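Local atomic coordinates of carbohydrate binding module family 33 and 10 domain protein (Teredinibacter turnerae, PDB entry 6RW7), a protein that acts as a copper-binding AA10 lytic polysaccharide monooxygenase that probably binds cellulose and cleaves it oxidatively, this chain being its LPMO domain. Residues V115-K120 / D138-D143; P121-D126 / R178-A183; F32-A37 / T82-P87. All blocks are in the same frame, centred on the assembly; numbering follows the deposited sequence. Where two conformers were deposited one is given.

Contact 1. Residues V115-K120 / D138-D143; sequences VFYITK and DQPFCD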
ATOM      1  N   VAL A 115       0.463   7.625   6.032  1.00 10.20           N
ATOM      2  CA  VAL A 115       1.472   6.970   6.902  1.00 10.38           C
ATOM      3  C   VAL A 115       2.171   5.895   6.086  1.00  9.43           C
ATOM      4  O   VAL A 115       1.495   5.190   5.349  1.00 10.10           O
ATOM      5  CB  VAL A 115       0.789   6.387   8.158  1.00 10.93           C
ATOM      6  CG1 VAL A 115       1.793   5.907   9.174  1.00 11.38           C
ATOM      7  CG2 VAL A 115      -0.149   7.399   8.803  1.00 12.15           C
ATOM      8  N   PHE A 116       3.487   5.761   6.246  1.00  9.28           N
ATOM      9  CA  PHE A 116       4.282   4.792   5.467  1.00  9.23           C
ATOM     10  C   PHE A 116       5.285   4.106   6.378  1.00  8.97           C
ATOM     11  O   PHE A 116       6.033   4.798   7.094  1.00  9.57           O
ATOM     12  CB  PHE A 116       5.071   5.483   4.363  1.00 10.08           C
ATOM     13  CG  PHE A 116       4.267   6.234   3.337  1.00 10.03           C
ATOM     14  CD1 PHE A 116       3.747   7.490   3.614  1.00  9.98           C
ATOM     15  CD2 PHE A 116       4.012   5.669   2.104  1.00 11.00           C
ATOM     16  CE1 PHE A 116       3.044   8.183   2.638  1.00 10.73           C
ATOM     17  CE2 PHE A 116       3.286   6.352   1.151  1.00 11.03           C
ATOM     18  CZ  PHE A 116       2.799   7.601   1.419  1.00 11.24           C
ATOM     19  N   TYR A 117       5.333   2.788   6.261  1.00  8.82           N
ATOM     20  CA  TYR A 117       6.315   1.922   6.934  1.00  9.00           C
ATOM     21  C   TYR A 117       7.128   1.201   5.872  1.00  9.32           C
ATOM     22  O   TYR A 117       6.603   0.944   4.793  1.00  9.54           O
ATOM     23  CB  TYR A 117       5.607   0.884   7.794  1.00  9.93           C
ATOM     24  CG  TYR A 117       4.840   1.401   8.979  1.00 10.26           C
ATOM     25  CD1 TYR A 117       3.568   1.937   8.844  1.00 10.39           C
ATOM     26  CD2 TYR A 117       5.360   1.276  10.259  1.00 10.53           C
ATOM     27  CE1 TYR A 117       2.883   2.393   9.956  1.00 10.54           C
ATOM     28  CE2 TYR A 117       4.653   1.668  11.379  1.00 10.43           C
ATOM     29  CZ  TYR A 117       3.395   2.214  11.228  1.00 11.28           C
ATOM     30  OH  TYR A 117       2.690   2.666  12.325  1.00 11.87           O
ATOM     31  N   ILE A 118       8.362   0.832   6.209  1.00  8.90           N
ATOM     32  CA  ILE A 118       9.200   0.016   5.298  1.00  9.17           C
ATOM     33  C   ILE A 118       9.721  -1.179   6.078  1.00  8.95           C
ATOM     34  O   ILE A 118       9.841  -1.101   7.319  1.00  9.23           O
ATOM     35  CB  ILE A 118      10.317   0.872   4.658  1.00  9.17           C
ATOM     36  CG1 ILE A 118      10.963   0.156   3.471  1.00  9.76           C
ATOM     37  CG2 ILE A 118      11.331   1.349   5.687  1.00  9.21           C
ATOM     38  CD1 ILE A 118      11.759   1.074   2.602  1.00  9.97           C
ATOM     39  N   THR A 119      10.050  -2.233   5.353  1.00  8.99           N
ATOM     40  CA  THR A 119      10.707  -3.411   5.940  1.00  9.09           C
ATOM     41  C   THR A 119      12.033  -2.989   6.595  1.00  9.64           C
ATOM     42  O   THR A 119      12.673  -2.007   6.181  1.00  9.45           O
ATOM     43  CB  THR A 119      10.830  -4.526   4.898  1.00  9.34           C
ATOM     44  OG1 THR A 119      11.261  -3.960   3.653  1.00  9.24           O
ATOM     45  CG2 THR A 119       9.522  -5.269   4.717  1.00  9.49           C
ATOM     46  N   LYS A 120      12.419  -3.728   7.619  1.00  9.75           N
ATOM     47  CA  LYS A 120      13.691  -3.532   8.336  1.00  9.92           C
ATOM     48  C   LYS A 120      14.846  -3.684   7.359  1.00  9.80           C
ATOM     49  O   LYS A 120      14.743  -4.365   6.341  1.00 10.06           O
ATOM     50  CB  LYS A 120      13.803  -4.548   9.461  1.00 11.53           C
ATOM     51  CG  LYS A 120      12.799  -4.390  10.580  1.00 13.10           C
ATOM     52  CD  LYS A 120      13.143  -5.272  11.755  1.00 15.17           C
ATOM     53  CE  LYS A 120      12.457  -4.823  13.022  1.00 18.23           C
ATOM     54  NZ  LYS A 120      11.104  -5.380  13.082  1.00 22.16           N
ATOM     55  N   ASP A 138       9.243  -0.587  13.400  1.00 12.47           N
ATOM     56  CA  ASP A 138       8.185  -0.366  14.409  1.00 13.76           C
ATOM     57  C   ASP A 138       7.506   0.981  14.205  1.00 13.60           C
ATOM     58  O   ASP A 138       6.357   1.077  14.598  1.00 14.14           O
ATOM     59  CB  ASP A 138       8.776  -0.451  15.815  1.00 17.23           C
ATOM     60  CG  ASP A 138       9.230  -1.859  16.156  1.00 22.85           C
ATOM     61  OD1 ASP A 138       8.741  -2.834  15.512  1.00 26.66           O
ATOM     62  OD2 ASP A 138      10.089  -1.976  17.043  1.00 29.99           O
ATOM     63  N   GLN A 139       8.216   1.980  13.696  1.00 13.43           N
ATOM     64  CA  GLN A 139       7.694   3.347  13.521  1.00 13.33           C
ATOM     65  C   GLN A 139       7.638   3.640  12.034  1.00 12.56           C
ATOM     66  O   GLN A 139       8.461   3.168  11.251  1.00 10.85           O
ATOM     67  CB  GLN A 139       8.574   4.364  14.251  1.00 15.52           C
ATOM     68  CG  GLN A 139       8.585   4.174  15.768  1.00 18.31           C
ATOM     69  CD  GLN A 139       7.239   4.457  16.373  1.00 21.25           C
ATOM     70  OE1 GLN A 139       6.546   5.392  15.976  1.00 24.99           O
ATOM     71  NE2 GLN A 139       6.833   3.627  17.322  1.00 27.18           N
ATOM     72  N   PRO A 140       6.707   4.506  11.601  1.00 11.33           N
ATOM     73  CA  PRO A 140       6.673   4.891  10.191  1.00 11.44           C
ATOM     74  C   PRO A 140       7.883   5.750   9.802  1.00 11.82           C
ATOM     75  O   PRO A 140       8.334   6.539  10.613  1.00 12.31           O
ATOM     76  CB  PRO A 140       5.372   5.687  10.031  1.00 12.12           C
ATOM     77  CG  PRO A 140       4.956   6.047  11.431  1.00 12.65           C
ATOM     78  CD  PRO A 140       5.623   5.087  12.396  1.00 11.81           C
ATOM     79  N   PHE A 141       8.341   5.632   8.559  1.00 10.86           N
ATOM     80  CA  PHE A 141       9.414   6.510   8.029  1.00 11.55           C
ATOM     81  C   PHE A 141       8.817   7.807   7.485  1.00 11.78           C
ATOM     82  O   PHE A 141       9.555   8.766   7.297  1.00 12.96           O
ATOM     83  CB  PHE A 141      10.232   5.786   6.966  1.00 10.98           C
ATOM     84  CG  PHE A 141       9.547   5.555   5.643  1.00 10.69           C
ATOM     85  CD1 PHE A 141       9.535   6.529   4.663  1.00 11.53           C
ATOM     86  CD2 PHE A 141       8.940   4.346   5.365  1.00 10.58           C
ATOM     87  CE1 PHE A 141       8.932   6.299   3.436  1.00 11.17           C
ATOM     88  CE2 PHE A 141       8.371   4.092   4.131  1.00 10.29           C
ATOM     89  CZ  PHE A 141       8.337   5.083   3.181  1.00  9.87           C
ATOM     90  N   CYS A 142       7.509   7.844   7.228  1.00 11.88           N
ATOM     91  CA  CYS A 142       6.837   9.046   6.707  1.00 12.36           C
ATOM     92  C   CYS A 142       5.445   9.070   7.324  1.00 12.70           C
ATOM     93  O   CYS A 142       4.776   8.041   7.302  1.00 12.83           O
ATOM     94  CB  CYS A 142       6.809   8.987   5.187  1.00 13.47           C
ATOM     95  SG  CYS A 142       6.140  10.463   4.379  1.00 16.41           S
ATOM     96  N   ASP A 143       5.077  10.177   7.944  1.00 12.64           N
ATOM     97  CA  ASP A 143       3.778  10.301   8.647  1.00 13.38           C
ATOM     98  C   ASP A 143       3.403  11.767   8.517  1.00 13.65           C
ATOM     99  O   ASP A 143       4.015  12.597   9.206  1.00 15.41           O
ATOM    100  CB  ASP A 143       3.872   9.795  10.086  1.00 14.31           C
ATOM    101  CG  ASP A 143       2.568   9.897  10.861  1.00 16.21           C
ATOM    102  OD1 ASP A 143       1.574  10.355  10.305  1.00 19.81           O
ATOM    103  OD2 ASP A 143       2.586   9.572  12.013  1.00 21.05           O
TER
HETATM  104  O   HOH W   1       3.988   2.567  14.690  1.00 13.36           O
HETATM  105  O   HOH W   2       9.119   2.456   8.565  1.00 11.97           O
HETATM  106  O   HOH W   3       9.970  -5.079  15.773  1.00 35.77           O
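The Y117 ring carries the pyrrolidine of P140 on one face, with P140 CB 4.1 Å from the Y117 centroid and 7° off the ring normal, a CH-pi contact. At the edge of the same ring, in its plane, are D138 O and the water that joins Y117 OH to D138 O. The F141 ring receives F116 CB over one face, 3.9 Å from the F141 centroid, while Y117 C and I118 N sit at its edge. C142 O lies at the edge of the F116 ring, in plane, and C142 SG makes an oblique sulfur-aromatic contact, 4.8 Å from the F116 centroid. F141 CG, between its own backbone N and carbonyl carbon (chi1 72°), comes within 3.9 Å of F116 O. The backbone here forms a classic beta bulge, F141 and C142 both facing F116, where strands 111-118 and 142-145 pair antiparallel in one sheet of the LPMO beta-sandwich. F116 N donates to C142 O at 2.8 Å, whereas F116 O takes two weak bonds, from F141 N and C142 N. The C142 sulfur, disulfide-bonded to C170, ties this edge to strand 165-172 of the opposing sheet. K120 NZ, which donates to F136 O, is water-bridged to D138 OD1.

Contact 2. Residues P121-D126 / R178-A183; sequences PGFSFD and RHVIFA
P121 meets H179 through its carbonyl: P121 O lies in the plane of the imidazole at its edge, 3.7 Å from H179 CE1, and a water links P121 O to H179 NE2. The other ring nitrogen, H179 ND1, is hydrogen-bonded to T119 OG1, which helps to fix the turn of the imidazole. Two residues on, F123 slides past H179 in the opposite direction, its CB 4.0 Å from H179 CE1 and the two rings oblique to each other. The edge of the F123 ring turns to the strand backbone, with F123 CD2 3.5 Å from R178 O. One water donates to both R178 O and F123 O and accepts from F125 N, bridging the two backbones, which share no direct hydrogen bond. With CG anti to the backbone N (chi1 -177°), F125 CG is carried toward R178, 3.8 Å from R178 NE. The guanidinium lies flat on the F125 ring, planes 10° apart, with R178 CZ 3.9 Å from the F125 centroid. R178 NH2 donates to N85 OD1 and NH1 makes a weak bond to W86 O, so the guanidinium is held at its rim as well as on its face. V180 CG2 adds looser apolar contacts to both phenylalanines. This is a cation-pi stack closing a loop over the start of strand 178-187, in the beta-sandwich characteristic of LPMO domains.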
ATOM      1  N   PRO A 121      15.998  -3.055   7.649  1.00  9.92           N
ATOM      2  CA  PRO A 121      17.098  -3.087   6.690  1.00 10.52           C
ATOM      3  C   PRO A 121      17.608  -4.497   6.368  1.00 10.50           C
ATOM      4  O   PRO A 121      18.039  -4.710   5.261  1.00 10.79           O
ATOM      5  CB  PRO A 121      18.178  -2.206   7.320  1.00 11.15           C
ATOM      6  CG  PRO A 121      17.776  -2.056   8.745  1.00 12.28           C
ATOM      7  CD  PRO A 121      16.271  -2.207   8.819  1.00 11.12           C
ATOM      8  N   GLY A 122      17.544  -5.414   7.328  1.00  9.94           N
ATOM      9  CA  GLY A 122      18.014  -6.807   7.186  1.00 10.48           C
ATOM     10  C   GLY A 122      16.943  -7.746   6.668  1.00 10.71           C
ATOM     11  O   GLY A 122      17.178  -8.957   6.608  1.00 11.60           O
ATOM     12  N   PHE A 123      15.790  -7.235   6.245  1.00 10.26           N
ATOM     13  CA  PHE A 123      14.679  -8.071   5.723  1.00 10.84           C
ATOM     14  C   PHE A 123      15.128  -8.915   4.522  1.00 11.28           C
ATOM     15  O   PHE A 123      15.791  -8.385   3.631  1.00 11.44           O
ATOM     16  CB  PHE A 123      13.536  -7.147   5.271  1.00 10.81           C
ATOM     17  CG  PHE A 123      12.400  -7.802   4.518  1.00 10.71           C
ATOM     18  CD1 PHE A 123      11.519  -8.665   5.154  1.00 11.66           C
ATOM     19  CD2 PHE A 123      12.199  -7.544   3.172  1.00 10.75           C
ATOM     20  CE1 PHE A 123      10.452  -9.227   4.465  1.00 11.29           C
ATOM     21  CE2 PHE A 123      11.128  -8.109   2.487  1.00 10.68           C
ATOM     22  CZ  PHE A 123      10.242  -8.931   3.140  1.00 10.80           C
ATOM     23  N   SER A 124      14.694 -10.176   4.502  1.00 13.10           N
ATOM     24  CA  SER A 124      14.961 -11.158   3.423  1.00 15.50           C
ATOM     25  C   SER A 124      13.618 -11.605   2.847  1.00 15.29           C
ATOM     26  O   SER A 124      12.932 -12.395   3.524  1.00 16.05           O
ATOM     27  CB  SER A 124      15.768 -12.324   3.973  1.00 18.10           C
ATOM     28  OG  SER A 124      16.154 -13.173   2.909  1.00 23.94           O
ATOM     29  N   PHE A 125      13.243 -11.054   1.692  1.00 14.82           N
ATOM     30  CA  PHE A 125      11.921 -11.301   1.053  1.00 17.43           C
ATOM     31  C   PHE A 125      11.752 -12.802   0.811  1.00 17.65           C
ATOM     32  O   PHE A 125      12.680 -13.390   0.248  1.00 17.78           O
ATOM     33  CB  PHE A 125      11.771 -10.541  -0.266  1.00 19.11           C
ATOM     34  CG  PHE A 125      10.396 -10.730  -0.869  1.00 20.59           C
ATOM     35  CD1 PHE A 125       9.302 -10.046  -0.369  1.00 22.98           C
ATOM     36  CD2 PHE A 125      10.189 -11.643  -1.892  1.00 22.29           C
ATOM     37  CE1 PHE A 125       8.032 -10.243  -0.899  1.00 23.06           C
ATOM     38  CE2 PHE A 125       8.921 -11.839  -2.420  1.00 21.93           C
ATOM     39  CZ  PHE A 125       7.844 -11.150  -1.918  1.00 23.46           C
ATOM     40  N   ASP A 126      10.633 -13.362   1.284  1.00 18.02           N
ATOM     41  CA  ASP A 126      10.301 -14.805   1.176  1.00 18.63           C
ATOM     42  C   ASP A 126       8.980 -14.916   0.424  1.00 16.96           C
ATOM     43  O   ASP A 126       7.927 -14.621   0.975  1.00 19.37           O
ATOM     44  CB  ASP A 126      10.221 -15.442   2.560  1.00 19.70           C
ATOM     45  CG  ASP A 126       9.991 -16.944   2.535  1.00 21.32           C
ATOM     46  OD1 ASP A 126       9.680 -17.474   1.440  1.00 19.84           O
ATOM     47  OD2 ASP A 126      10.148 -17.562   3.601  1.00 23.23           O
ATOM     48  N   ARG A 178      15.506  -6.191  -2.056  1.00 11.31           N
ATOM     49  CA  ARG A 178      14.045  -6.262  -2.156  1.00 11.85           C
ATOM     50  C   ARG A 178      13.399  -5.948  -0.817  1.00 10.50           C
ATOM     51  O   ARG A 178      13.672  -6.604   0.184  1.00 10.32           O
ATOM     52  CB  ARG A 178      13.569  -7.616  -2.658  1.00 13.85           C
ATOM     53  CG  ARG A 178      12.097  -7.531  -3.052  1.00 16.00           C
ATOM     54  CD  ARG A 178      11.623  -8.565  -4.013  1.00 18.82           C
ATOM     55  NE  ARG A 178      10.182  -8.579  -4.018  1.00 19.08           N
ATOM     56  CZ  ARG A 178       9.436  -9.290  -4.860  1.00 22.81           C
ATOM     57  NH1 ARG A 178       8.117  -9.221  -4.779  1.00 23.58           N
ATOM     58  NH2 ARG A 178      10.004 -10.049  -5.788  1.00 24.62           N
ATOM     59  N   HIS A 179      12.481  -4.983  -0.851  1.00  9.84           N
ATOM     60  CA  HIS A 179      11.781  -4.461   0.339  1.00  9.55           C
ATOM     61  C   HIS A 179      10.301  -4.295   0.046  1.00  9.67           C
ATOM     62  O   HIS A 179       9.861  -4.437  -1.115  1.00  9.78           O
ATOM     63  CB  HIS A 179      12.463  -3.183   0.832  1.00  9.30           C
ATOM     64  CG  HIS A 179      13.765  -3.493   1.479  1.00  9.14           C
ATOM     65  ND1 HIS A 179      13.838  -3.914   2.794  1.00  8.67           N
ATOM     66  CD2 HIS A 179      15.022  -3.563   0.971  1.00  8.84           C
ATOM     67  CE1 HIS A 179      15.088  -4.180   3.087  1.00  8.76           C
ATOM     68  NE2 HIS A 179      15.851  -4.007   1.966  1.00  9.11           N
ATOM     69  N   VAL A 180       9.554  -4.015   1.102  1.00  8.80           N
ATOM     70  CA  VAL A 180       8.109  -3.716   0.981  1.00  8.79           C
ATOM     71  C   VAL A 180       7.823  -2.440   1.742  1.00  8.85           C
ATOM     72  O   VAL A 180       8.325  -2.273   2.867  1.00  8.54           O
ATOM     73  CB  VAL A 180       7.241  -4.858   1.523  1.00  9.31           C
ATOM     74  CG1 VAL A 180       5.781  -4.504   1.348  1.00  9.76           C
ATOM     75  CG2 VAL A 180       7.551  -6.186   0.856  1.00  9.79           C
ATOM     76  N   ILE A 181       7.024  -1.581   1.128  1.00  8.73           N
ATOM     77  CA  ILE A 181       6.458  -0.389   1.809  1.00  8.97           C
ATOM     78  C   ILE A 181       4.989  -0.682   2.104  1.00  9.40           C
ATOM     79  O   ILE A 181       4.261  -1.101   1.201  1.00 10.37           O
ATOM     80  CB  ILE A 181       6.692   0.869   0.955  1.00  9.47           C
ATOM     81  CG1 ILE A 181       8.191   1.157   0.889  1.00 10.29           C
ATOM     82  CG2 ILE A 181       5.889   2.057   1.486  1.00  9.67           C
ATOM     83  CD1 ILE A 181       8.606   2.194  -0.118  1.00 11.59           C
ATOM     84  N   PHE A 182       4.591  -0.493   3.357  1.00  8.91           N
ATOM     85  CA  PHE A 182       3.201  -0.655   3.833  1.00  8.99           C
ATOM     86  C   PHE A 182       2.682   0.755   4.133  1.00  9.05           C
ATOM     87  O   PHE A 182       3.294   1.482   4.933  1.00  9.41           O
ATOM     88  CB  PHE A 182       3.155  -1.614   5.031  1.00  9.38           C
ATOM     89  CG  PHE A 182       1.889  -1.472   5.831  1.00 10.05           C
ATOM     90  CD1 PHE A 182       0.736  -2.084   5.390  1.00 10.53           C
ATOM     91  CD2 PHE A 182       1.832  -0.685   6.965  1.00 10.81           C
ATOM     92  CE1 PHE A 182      -0.453  -1.935   6.071  1.00 10.78           C
ATOM     93  CE2 PHE A 182       0.639  -0.534   7.652  1.00 10.32           C
ATOM     94  CZ  PHE A 182      -0.495  -1.149   7.191  1.00 10.06           C
ATOM     95  N   ALA A 183       1.581   1.153   3.503  1.00  9.01           N
ATOM     96  CA  ALA A 183       1.094   2.539   3.567  1.00  9.19           C
ATOM     97  C   ALA A 183      -0.388   2.590   3.906  1.00  8.80           C
ATOM     98  O   ALA A 183      -1.163   1.707   3.515  1.00  9.28           O
ATOM     99  CB  ALA A 183       1.344   3.231   2.253  1.00  9.58           C
TER
HETATM  100  O   HOH W   4      18.650  -3.108   3.069  1.00 11.65           O
HETATM  101  O   HOH W   5      14.951  -8.792   0.997  1.00 16.39           O

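Contact 3. Residues F32-A37 / T82-P87; sequences FANYRA and TPANWP
One hydrogen bond joins the helix to the loop: N34 ND2 donates to P83 O at 2.9 Å, nearly straight at 167°, with the acceptor close to the N34 amide plane. N34 CG, anti to its carbonyl carbon (chi1 -70°), stands 3.7 Å from P83 O. Van der Waals packing lies beside this bond, T82 CG2 resting on N34 CB at 3.5 Å and A84 CB lying 4.0 Å from N34 ND2. An alanine at N34 would probably leave P83 O without this donor and open a gap beside A84, though the CB contact with T82 would stay. A close packing contact completes the interface: T82 OG1 comes within 3.3 Å of Y35 CD1, oblique to the ring. Both polar ends have partners elsewhere, T82 OG1 bonding to P79 O and Y35 OH to H44 ND1. Within the loop, W86 NE1 donates to T82 O at 2.8 Å, closing the loop on itself around N85, the centre of an inverse gamma turn. The contact is helix-to-loop packing in the largely irregular region, with helices 10-17 and 29-37 and short strands 52-54 and 89-90, between strands 3-6 and 96-101, probably the L2 region of AA10 enzymes.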
ATOM      1  N   PHE A  32      -2.284 -14.400  -8.525  1.00 11.81           N
ATOM      2  CA  PHE A  32      -3.637 -14.860  -8.921  1.00 10.99           C
ATOM      3  C   PHE A  32      -3.819 -16.356  -8.633  1.00 11.49           C
ATOM      4  O   PHE A  32      -4.843 -16.779  -8.061  1.00 11.02           O
ATOM      5  CB  PHE A  32      -3.882 -14.569 -10.399  1.00 10.70           C
ATOM      6  CG  PHE A  32      -4.012 -13.124 -10.825  1.00 10.48           C
ATOM      7  CD1 PHE A  32      -4.416 -12.103  -9.968  1.00 10.62           C
ATOM      8  CD2 PHE A  32      -3.775 -12.799 -12.146  1.00 10.18           C
ATOM      9  CE1 PHE A  32      -4.589 -10.811 -10.438  1.00 10.66           C
ATOM     10  CE2 PHE A  32      -3.930 -11.505 -12.618  1.00 10.35           C
ATOM     11  CZ  PHE A  32      -4.334 -10.509 -11.752  1.00 10.51           C
ATOM     12  N   ALA A  33      -2.835 -17.156  -9.053  1.00 12.43           N
ATOM     13  CA  ALA A  33      -2.881 -18.625  -8.909  1.00 12.35           C
ATOM     14  C   ALA A  33      -2.850 -19.049  -7.440  1.00 12.01           C
ATOM     15  O   ALA A  33      -3.653 -19.880  -7.012  1.00 11.19           O
ATOM     16  CB  ALA A  33      -1.745 -19.223  -9.691  1.00 12.73           C
ATOM     17  N   ASN A  34      -1.974 -18.438  -6.650  1.00 12.37           N
ATOM     18  CA  ASN A  34      -1.812 -18.799  -5.231  1.00 13.22           C
ATOM     19  C   ASN A  34      -3.082 -18.400  -4.488  1.00 13.41           C
ATOM     20  O   ASN A  34      -3.494 -19.123  -3.611  1.00 14.32           O
ATOM     21  CB  ASN A  34      -0.554 -18.165  -4.623  1.00 14.17           C
ATOM     22  CG  ASN A  34       0.736 -18.758  -5.157  1.00 16.19           C
ATOM     23  OD1 ASN A  34       0.714 -19.714  -5.945  1.00 16.62           O
ATOM     24  ND2 ASN A  34       1.872 -18.198  -4.762  1.00 15.49           N
ATOM     25  N   TYR A  35      -3.745 -17.309  -4.880  1.00 12.26           N
ATOM     26  CA  TYR A  35      -4.991 -16.905  -4.201  1.00 11.95           C
ATOM     27  C   TYR A  35      -6.072 -17.946  -4.518  1.00 11.42           C
ATOM     28  O   TYR A  35      -6.776 -18.356  -3.605  1.00 11.49           O
ATOM     29  CB  TYR A  35      -5.354 -15.475  -4.597  1.00 11.30           C
ATOM     30  CG  TYR A  35      -6.471 -14.888  -3.791  1.00 10.50           C
ATOM     31  CD1 TYR A  35      -6.379 -14.719  -2.420  1.00 10.59           C
ATOM     32  CD2 TYR A  35      -7.616 -14.430  -4.424  1.00 10.73           C
ATOM     33  CE1 TYR A  35      -7.406 -14.152  -1.694  1.00 10.52           C
ATOM     34  CE2 TYR A  35      -8.646 -13.841  -3.706  1.00 10.03           C
ATOM     35  CZ  TYR A  35      -8.539 -13.696  -2.334  1.00 10.43           C
ATOM     36  OH  TYR A  35      -9.554 -13.143  -1.608  1.00 10.83           O
ATOM     37  N   ARG A  36      -6.240 -18.346  -5.776  1.00 11.82           N
ATOM     38  CA  ARG A  36      -7.259 -19.379  -6.114  1.00 11.83           C
ATOM     39  C   ARG A  36      -6.951 -20.671  -5.331  1.00 12.80           C
ATOM     40  O   ARG A  36      -7.887 -21.310  -4.797  1.00 13.86           O
ATOM     41  CB  ARG A  36      -7.295 -19.660  -7.622  1.00 11.73           C
ATOM     42  CG  ARG A  36      -7.971 -18.584  -8.464  1.00 11.28           C
ATOM     43  CD  ARG A  36      -8.120 -19.025  -9.909  1.00 11.13           C
ATOM     44  NE  ARG A  36      -6.850 -19.234 -10.578  1.00 11.74           N
ATOM     45  CZ  ARG A  36      -6.156 -18.297 -11.227  1.00 10.80           C
ATOM     46  NH1 ARG A  36      -6.601 -17.041 -11.300  1.00 11.54           N
ATOM     47  NH2 ARG A  36      -5.007 -18.608 -11.791  1.00 11.47           N
ATOM     48  N   ALA A  37      -5.678 -21.035  -5.244  1.00 13.96           N
ATOM     49  CA  ALA A  37      -5.265 -22.287  -4.563  1.00 16.45           C
ATOM     50  C   ALA A  37      -5.666 -22.245  -3.083  1.00 18.41           C
ATOM     51  O   ALA A  37      -5.965 -23.322  -2.522  1.00 19.28           O
ATOM     52  CB  ALA A  37      -3.792 -22.523  -4.755  1.00 17.33           C
ATOM     53  N   THR A  82      -1.627 -12.596  -0.109  1.00 11.52           N
ATOM     54  CA  THR A  82      -1.184 -13.878  -0.707  1.00 11.76           C
ATOM     55  C   THR A  82       0.345 -13.925  -0.786  1.00 12.83           C
ATOM     56  O   THR A  82       0.956 -13.082  -1.438  1.00 11.92           O
ATOM     57  CB  THR A  82      -1.817 -14.048  -2.092  1.00 12.40           C
ATOM     58  OG1 THR A  82      -3.234 -13.907  -1.940  1.00 11.85           O
ATOM     59  CG2 THR A  82      -1.497 -15.397  -2.692  1.00 13.19           C
ATOM     60  N   PRO A  83       1.016 -14.958  -0.238  1.00 13.89           N
ATOM     61  CA  PRO A  83       2.424 -15.179  -0.542  1.00 14.86           C
ATOM     62  C   PRO A  83       2.622 -15.429  -2.038  1.00 14.46           C
ATOM     63  O   PRO A  83       1.917 -16.265  -2.619  1.00 15.27           O
ATOM     64  CB  PRO A  83       2.801 -16.410   0.296  1.00 15.09           C
ATOM     65  CG  PRO A  83       1.766 -16.444   1.384  1.00 15.72           C
ATOM     66  CD  PRO A  83       0.495 -15.955   0.714  1.00 14.65           C
ATOM     67  N   ALA A  84       3.532 -14.686  -2.646  1.00 13.72           N
ATOM     68  CA  ALA A  84       3.888 -14.831  -4.076  1.00 12.92           C
ATOM     69  C   ALA A  84       5.148 -14.059  -4.408  1.00 13.49           C
ATOM     70  O   ALA A  84       5.554 -13.185  -3.616  1.00 13.03           O
ATOM     71  CB  ALA A  84       2.783 -14.294  -4.966  1.00 13.53           C
ATOM     72  N   ASN A  85       5.730 -14.358  -5.558  1.00 14.04           N
ATOM     73  CA  ASN A  85       6.682 -13.443  -6.235  0.50 14.17           C
ATOM     74  C   ASN A  85       5.840 -12.357  -6.907  1.00 15.79           C
ATOM     75  O   ASN A  85       5.462 -12.515  -8.077  1.00 17.65           O
ATOM     76  CB  ASN A  85       7.618 -14.172  -7.205  0.50 15.02           C
ATOM     77  CG  ASN A  85       8.788 -13.316  -7.640  0.50 15.57           C
ATOM     78  OD1 ASN A  85       8.824 -12.118  -7.365  0.50 15.51           O
ATOM     79  ND2 ASN A  85       9.750 -13.924  -8.321  0.50 15.83           N
ATOM     80  N   TRP A  86       5.510 -11.314  -6.157  1.00 13.47           N
ATOM     81  CA  TRP A  86       4.726 -10.165  -6.671  1.00 13.03           C
ATOM     82  C   TRP A  86       5.575  -9.357  -7.650  1.00 12.88           C
ATOM     83  O   TRP A  86       6.812  -9.343  -7.552  1.00 13.61           O
ATOM     84  CB  TRP A  86       4.278  -9.292  -5.499  1.00 12.53           C
ATOM     85  CG  TRP A  86       3.215  -9.896  -4.638  1.00 12.07           C
ATOM     86  CD1 TRP A  86       3.360 -10.722  -3.560  1.00 12.15           C
ATOM     87  CD2 TRP A  86       1.806  -9.694  -4.806  1.00 11.10           C
ATOM     88  NE1 TRP A  86       2.137 -11.069  -3.063  1.00 12.42           N
ATOM     89  CE2 TRP A  86       1.165 -10.433  -3.796  1.00 11.30           C
ATOM     90  CE3 TRP A  86       1.038  -8.928  -5.694  1.00 11.14           C
ATOM     91  CZ2 TRP A  86      -0.215 -10.426  -3.652  1.00 11.88           C
ATOM     92  CZ3 TRP A  86      -0.331  -8.936  -5.561  1.00 11.95           C
ATOM     93  CH2 TRP A  86      -0.940  -9.677  -4.552  1.00 11.89           C
ATOM     94  N   PRO A  87       4.969  -8.592  -8.578  1.00 12.81           N
ATOM     95  CA  PRO A  87       5.717  -7.677  -9.424  1.00 12.69           C
ATOM     96  C   PRO A  87       6.484  -6.664  -8.571  1.00 14.10           C
ATOM     97  O   PRO A  87       5.952  -6.163  -7.599  1.00 14.25           O
ATOM     98  CB  PRO A  87       4.662  -6.941 -10.277  1.00 12.91           C
ATOM     99  CG  PRO A  87       3.411  -7.785 -10.152  1.00 13.01           C
ATOM    100  CD  PRO A  87       3.514  -8.520  -8.834  1.00 12.58           C
TER

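How the contacts relate
Contacts 1 and 2 share a sheet: strands 111-118 and 178-187 are neighbours, the centres of the two contacts are about 11 Å apart, and their segments alternate along the chain. Y117 N to F182 O at 2.8 Å and T119 OG1 to H179 ND1 at 2.7 Å join them. Contact 3 meets contact 2, centres about 17 Å apart, through R178 NH2 to N85 OD1 at 2.9 Å. Contacts 1 and 3 do not touch, their nearest atoms being about 12 Å apart. Copper(I) is held by H1 and H107, as in the LPMO histidine brace; E5, D101 and H165 form a separate copper(II) site, the E5 side chain about 11 Å from that of F116 in contact 1. Contacts 2 and 3 lie away from the metal sites.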